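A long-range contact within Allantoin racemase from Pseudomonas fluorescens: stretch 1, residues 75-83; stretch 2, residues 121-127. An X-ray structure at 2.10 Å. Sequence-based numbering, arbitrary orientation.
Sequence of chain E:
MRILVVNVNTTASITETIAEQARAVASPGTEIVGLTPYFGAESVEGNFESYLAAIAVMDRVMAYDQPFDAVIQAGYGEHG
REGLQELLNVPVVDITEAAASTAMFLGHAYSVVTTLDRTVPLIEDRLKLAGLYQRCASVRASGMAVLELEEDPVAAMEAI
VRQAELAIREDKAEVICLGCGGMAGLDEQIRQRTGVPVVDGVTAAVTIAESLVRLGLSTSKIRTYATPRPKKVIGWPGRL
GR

Stretch 1 (75-83) GYGEHGREG
Stretch 2 121-127: PLIEDRL

A glycine-rich loop leading into a helix packs against one side of a second helix, joined by a small apolar contact at one end and by the reach of a single arginine, Arg 126, into a salt bridge at the other. Residues 121-127 are helical throughout, with phi/psi near -64/-42 and backbone hydrogen bonds from Asp 125 N to Pro 121 O (2.9 Å), Arg 126 N to Leu 122 O (3.0 Å) and Leu 127 N to Ile 123 O (3.0 Å). Residues 75-80 form the loop; Gly 80 is the N-cap of a helix beginning at Arg 81, and a weak hydrogen bond runs from Gly 83 N to Gly 80 O (2.9 Å). The contact buries 456 Å² in total.

The backbones come nearest at Gly 77, whose CA lies 4.2 Å from Ile 123 CA. Its phi/psi of 86/16 favours glycine, and an ideal CB would point toward the helix and fall 2.5 Å from Ile 123 CG1, a clash; the bare CA instead sits 3.8 Å from Ile 123 CG1. Gly 77 O lies 3.9 Å from Leu 122 CB and 3.6 Å from Arg 126 CG. Beside this point Tyr 76 (chi1 -144°, chi2 96°) starts sideways, but its ring edge meets Ile 123 (m, t), with Tyr 76 CE2 3.6 Å from Ile 123 CG2.

Arg 126 has the largest area covered by the other stretch, 144 Å². Its CA-to-CB bond points toward the loop, and chi1 to chi3 are all m (-66°, -55°, -69°), with chi4 at 178°. This course carries the guanidinium past Glu 78, where Arg 126 NE is 3.5 Å from Glu 78 O at an angle too poor for a hydrogen bond. One face of the guanidinium lies against His 79 CA, while Arg 126 NH1 approaches the edge of the His 79 ring (chi1 -71°, chi2 -68°). Glu 82 (chi1 -56°, chi2 97°, chi3 -33°) closes a two-pronged salt bridge: Arg 126 NH2 donates to Glu 82 OE1 (3.0 Å, 155°) and Arg 126 NH1 to Glu 82 OE2 (3.1 Å, 141°).

The CA-to-CB bond of Arg 81 (t, t, p, chi4 75°) also points toward the helix, and at the end of the side chain Arg 81 NH2 lies 3.6 Å from Arg 126 NH2, a close approach of like charges. The nearby Glu 82 carboxylate helps offset this charge crowding. A water accepts from Arg 81 NH2 (3.0 Å) and donates to Arg 126 O (2.7 Å), linking the Arg 81 side chain to the helix backbone.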

ATOM      1  N   GLY E  75      -9.449 -24.012  10.372  1.00 16.73           N
ATOM      2  CA  GLY E  75      -8.100 -23.831  10.865  1.00 16.65           C
ATOM      3  C   GLY E  75      -7.769 -22.374  10.674  1.00 22.54           C
ATOM      4  O   GLY E  75      -8.222 -21.752   9.705  1.00 21.00           O
ATOM      5  N   TYR E  76      -6.971 -21.824  11.583  1.00 24.88           N
ATOM      6  CA  TYR E  76      -6.622 -20.419  11.477  1.00 27.35           C
ATOM      7  C   TYR E  76      -5.265 -20.152  10.837  1.00 23.43           C
ATOM      8  O   TYR E  76      -4.224 -20.520  11.385  1.00 22.25           O
ATOM      9  CB  TYR E  76      -6.757 -19.717  12.833  1.00 28.42           C
ATOM     10  CG  TYR E  76      -7.255 -18.310  12.680  1.00 24.84           C
ATOM     11  CD1 TYR E  76      -8.608 -18.015  12.824  1.00 27.62           C
ATOM     12  CD2 TYR E  76      -6.388 -17.281  12.310  1.00 23.54           C
ATOM     13  CE1 TYR E  76      -9.079 -16.721  12.657  1.00 24.79           C
ATOM     14  CE2 TYR E  76      -6.842 -15.989  12.142  1.00 22.74           C
ATOM     15  CZ  TYR E  76      -8.191 -15.711  12.314  1.00 26.85           C
ATOM     16  OH  TYR E  76      -8.640 -14.414  12.136  1.00 30.18           O
ATOM     17  N   GLY E  77      -5.294 -19.556   9.645  1.00 26.72           N
ATOM     18  CA  GLY E  77      -4.073 -19.131   8.981  1.00 21.92           C
ATOM     19  C   GLY E  77      -3.405 -20.218   8.158  1.00 25.19           C
ATOM     20  O   GLY E  77      -2.219 -20.112   7.838  1.00 23.17           O
ATOM     21  N   GLU E  78      -4.141 -21.285   7.855  1.00 22.48           N
ATOM     22  CA  GLU E  78      -3.618 -22.343   6.983  1.00 25.29           C
ATOM     23  C   GLU E  78      -3.940 -22.166   5.515  1.00 18.47           C
ATOM     24  O   GLU E  78      -4.872 -21.463   5.137  1.00 19.35           O
ATOM     25  CB  GLU E  78      -4.060 -23.745   7.427  1.00 24.91           C
ATOM     26  CG  GLU E  78      -3.380 -24.225   8.669  1.00 26.80           C
ATOM     27  CD  GLU E  78      -3.855 -23.517   9.909  1.00 34.08           C
ATOM     28  OE1 GLU E  78      -5.066 -23.203   9.969  1.00 35.70           O
ATOM     29  OE2 GLU E  78      -3.017 -23.269  10.815  1.00 36.88           O
ATOM     30  N   HIS E  79      -3.157 -22.854   4.698  1.00 19.58           N
ATOM     31  CA  HIS E  79      -3.355 -22.856   3.272  1.00 16.75           C
ATOM     32  C   HIS E  79      -4.470 -23.815   2.913  1.00 17.72           C
ATOM     33  O   HIS E  79      -4.909 -24.623   3.742  1.00 17.50           O
ATOM     34  CB  HIS E  79      -2.079 -23.308   2.577  1.00 19.97           C
ATOM     35  CG  HIS E  79      -0.964 -22.310   2.638  1.00 20.96           C
ATOM     36  ND1 HIS E  79      -1.010 -21.107   1.985  1.00 22.48           N
ATOM     37  CD2 HIS E  79       0.252 -22.369   3.247  1.00 20.49           C
ATOM     38  CE1 HIS E  79       0.121 -20.443   2.196  1.00 24.94           C
ATOM     39  NE2 HIS E  79       0.895 -21.191   2.957  1.00 24.84           N
ATOM     40  N   GLY E  80      -4.924 -23.717   1.664  1.00 16.10           N
ATOM     41  CA  GLY E  80      -5.772 -24.731   1.077  1.00 16.12           C
ATOM     42  C   GLY E  80      -7.127 -24.286   0.569  1.00 18.71           C
ATOM     43  O   GLY E  80      -7.668 -24.911  -0.344  1.00 18.33           O
ATOM     44  N   ARG E  81      -7.661 -23.203   1.131  1.00 20.18           N
ATOM     45  CA  ARG E  81      -8.990 -22.726   0.758  1.00 17.29           C
ATOM     46  C   ARG E  81      -9.170 -22.616  -0.758  1.00 14.49           C
ATOM     47  O   ARG E  81     -10.172 -23.076  -1.304  1.00 13.16           O
ATOM     48  CB  ARG E  81      -9.300 -21.366   1.404  1.00 19.66           C
ATOM     49  CG  ARG E  81     -10.429 -20.619   0.677  1.00 18.41           C
ATOM     50  CD  ARG E  81     -10.722 -19.264   1.246  1.00 24.65           C
ATOM     51  NE  ARG E  81      -9.571 -18.359   1.184  1.00 19.80           N
ATOM     52  CZ  ARG E  81      -9.123 -17.752   0.088  1.00 24.33           C
ATOM     53  NH1 ARG E  81      -9.701 -17.944  -1.090  1.00 25.51           N
ATOM     54  NH2 ARG E  81      -8.084 -16.933   0.173  1.00 26.89           N
ATOM     55  N   GLU E  82      -8.186 -22.019  -1.427  1.00 12.87           N
ATOM     56  CA  GLU E  82      -8.276 -21.779  -2.863  1.00 16.07           C
ATOM     57  C   GLU E  82      -8.392 -23.078  -3.642  1.00 14.82           C
ATOM     58  O   GLU E  82      -9.079 -23.130  -4.656  1.00 13.23           O
ATOM     59  CB  GLU E  82      -7.059 -21.001  -3.374  1.00 15.17           C
ATOM     60  CG  GLU E  82      -6.786 -19.665  -2.699  1.00 19.05           C
ATOM     61  CD  GLU E  82      -5.736 -19.770  -1.602  1.00 24.41           C
ATOM     62  OE1 GLU E  82      -5.658 -20.824  -0.925  1.00 23.04           O
ATOM     63  OE2 GLU E  82      -4.943 -18.814  -1.463  1.00 30.22           O
ATOM     64  N   GLY E  83      -7.729 -24.121  -3.151  1.00 13.75           N
ATOM     65  CA  GLY E  83      -7.798 -25.438  -3.769  1.00 16.30           C
ATOM     66  C   GLY E  83      -9.196 -26.012  -3.681  1.00 12.82           C
ATOM     67  O   GLY E  83      -9.738 -26.520  -4.672  1.00 13.01           O
ATOM     68  N   PRO E 121       3.205 -14.903  11.440  1.00 12.92           N
ATOM     69  CA  PRO E 121       3.381 -14.424  10.061  1.00 13.03           C
ATOM     70  C   PRO E 121       2.525 -15.186   9.043  1.00 12.93           C
ATOM     71  O   PRO E 121       2.146 -14.612   8.022  1.00 11.50           O
ATOM     72  CB  PRO E 121       4.889 -14.610   9.802  1.00 11.80           C
ATOM     73  CG  PRO E 121       5.359 -15.576  10.841  1.00 12.69           C
ATOM     74  CD  PRO E 121       4.485 -15.326  12.043  1.00 12.73           C
ATOM     75  N   LEU E 122       2.205 -16.443   9.329  1.00 11.91           N
ATOM     76  CA  LEU E 122       1.335 -17.223   8.455  1.00 12.10           C
ATOM     77  C   LEU E 122      -0.062 -16.577   8.415  1.00 12.35           C
ATOM     78  O   LEU E 122      -0.674 -16.428   7.351  1.00 11.76           O
ATOM     79  CB  LEU E 122       1.226 -18.672   8.947  1.00 13.93           C
ATOM     80  CG  LEU E 122       2.425 -19.648   8.934  1.00 13.96           C
ATOM     81  CD1 LEU E 122       2.095 -21.004   8.327  1.00 18.86           C
ATOM     82  CD2 LEU E 122       3.679 -19.055   8.341  1.00 12.37           C
ATOM     83  N   ILE E 123      -0.580 -16.222   9.586  1.00 10.22           N
ATOM     84  CA  ILE E 123      -1.887 -15.559   9.666  1.00 11.48           C
ATOM     85  C   ILE E 123      -1.857 -14.186   9.001  1.00  7.86           C
ATOM     86  O   ILE E 123      -2.765 -13.833   8.245  1.00 12.13           O
ATOM     87  CB  ILE E 123      -2.353 -15.460  11.127  1.00 12.95           C
ATOM     88  CG1 ILE E 123      -2.529 -16.881  11.676  1.00 12.62           C
ATOM     89  CG2 ILE E 123      -3.644 -14.632  11.256  1.00 11.65           C
ATOM     90  CD1 ILE E 123      -2.631 -16.951  13.186  1.00 13.62           C
ATOM     91  N   GLU E 124      -0.809 -13.422   9.276  1.00  9.11           N
ATOM     92  CA  GLU E 124      -0.615 -12.127   8.631  1.00 11.15           C
ATOM     93  C   GLU E 124      -0.650 -12.292   7.105  1.00 11.99           C
ATOM     94  O   GLU E 124      -1.323 -11.533   6.411  1.00 10.55           O
ATOM     95  CB  GLU E 124       0.701 -11.493   9.081  1.00 11.23           C
ATOM     96  CG  GLU E 124       0.702 -11.026  10.536  1.00 10.77           C
ATOM     97  CD  GLU E 124       2.073 -10.614  11.011  1.00 14.85           C
ATOM     98  OE1 GLU E 124       3.062 -10.994  10.336  1.00 15.54           O
ATOM     99  OE2 GLU E 124       2.164  -9.929  12.061  1.00 17.18           O
ATOM    100  N   ASP E 125       0.057 -13.295   6.591  1.00 13.00           N
ATOM    101  CA  ASP E 125       0.079 -13.514   5.145  1.00 17.02           C
ATOM    102  C   ASP E 125      -1.309 -13.886   4.576  1.00 13.73           C
ATOM    103  O   ASP E 125      -1.727 -13.346   3.551  1.00 12.38           O
ATOM    104  CB  ASP E 125       1.137 -14.563   4.758  1.00 15.45           C
ATOM    105  CG  ASP E 125       2.575 -14.029   4.819  1.00 19.39           C
ATOM    106  OD1 ASP E 125       3.511 -14.860   4.747  1.00 23.29           O
ATOM    107  OD2 ASP E 125       2.788 -12.803   4.952  1.00 20.18           O
ATOM    108  N   ARG E 126      -2.037 -14.775   5.252  1.00 11.52           N
ATOM    109  CA  ARG E 126      -3.373 -15.169   4.784  1.00 12.89           C
ATOM    110  C   ARG E 126      -4.384 -14.004   4.781  1.00 12.58           C
ATOM    111  O   ARG E 126      -5.226 -13.904   3.887  1.00 13.21           O
ATOM    112  CB  ARG E 126      -3.933 -16.359   5.592  1.00 15.13           C
ATOM    113  CG  ARG E 126      -3.167 -17.690   5.410  1.00 20.73           C
ATOM    114  CD  ARG E 126      -3.041 -18.117   3.944  1.00 18.20           C
ATOM    115  NE  ARG E 126      -4.328 -18.509   3.357  1.00 25.26           N
ATOM    116  CZ  ARG E 126      -4.491 -18.881   2.085  1.00 27.49           C
ATOM    117  NH1 ARG E 126      -3.455 -18.894   1.262  1.00 26.04           N
ATOM    118  NH2 ARG E 126      -5.691 -19.233   1.633  1.00 27.56           N
ATOM    119  N   LEU E 127      -4.323 -13.165   5.810  1.00 10.66           N
ATOM    120  CA  LEU E 127      -5.215 -12.008   5.931  1.00 10.19           C
ATOM    121  C   LEU E 127      -4.914 -10.964   4.853  1.00 13.49           C
ATOM    122  O   LEU E 127      -5.828 -10.325   4.312  1.00 11.21           O
ATOM    123  CB  LEU E 127      -5.119 -11.400   7.340  1.00 10.36           C
ATOM    124  CG  LEU E 127      -5.715 -12.243   8.480  1.00 12.42           C
ATOM    125  CD1 LEU E 127      -5.438 -11.634   9.859  1.00 11.51           C
ATOM    126  CD2 LEU E 127      -7.216 -12.397   8.274  1.00  8.93           C
TER
HETATM  127  O   HOH W   1      -6.196 -15.861   2.310  1.00 22.80           O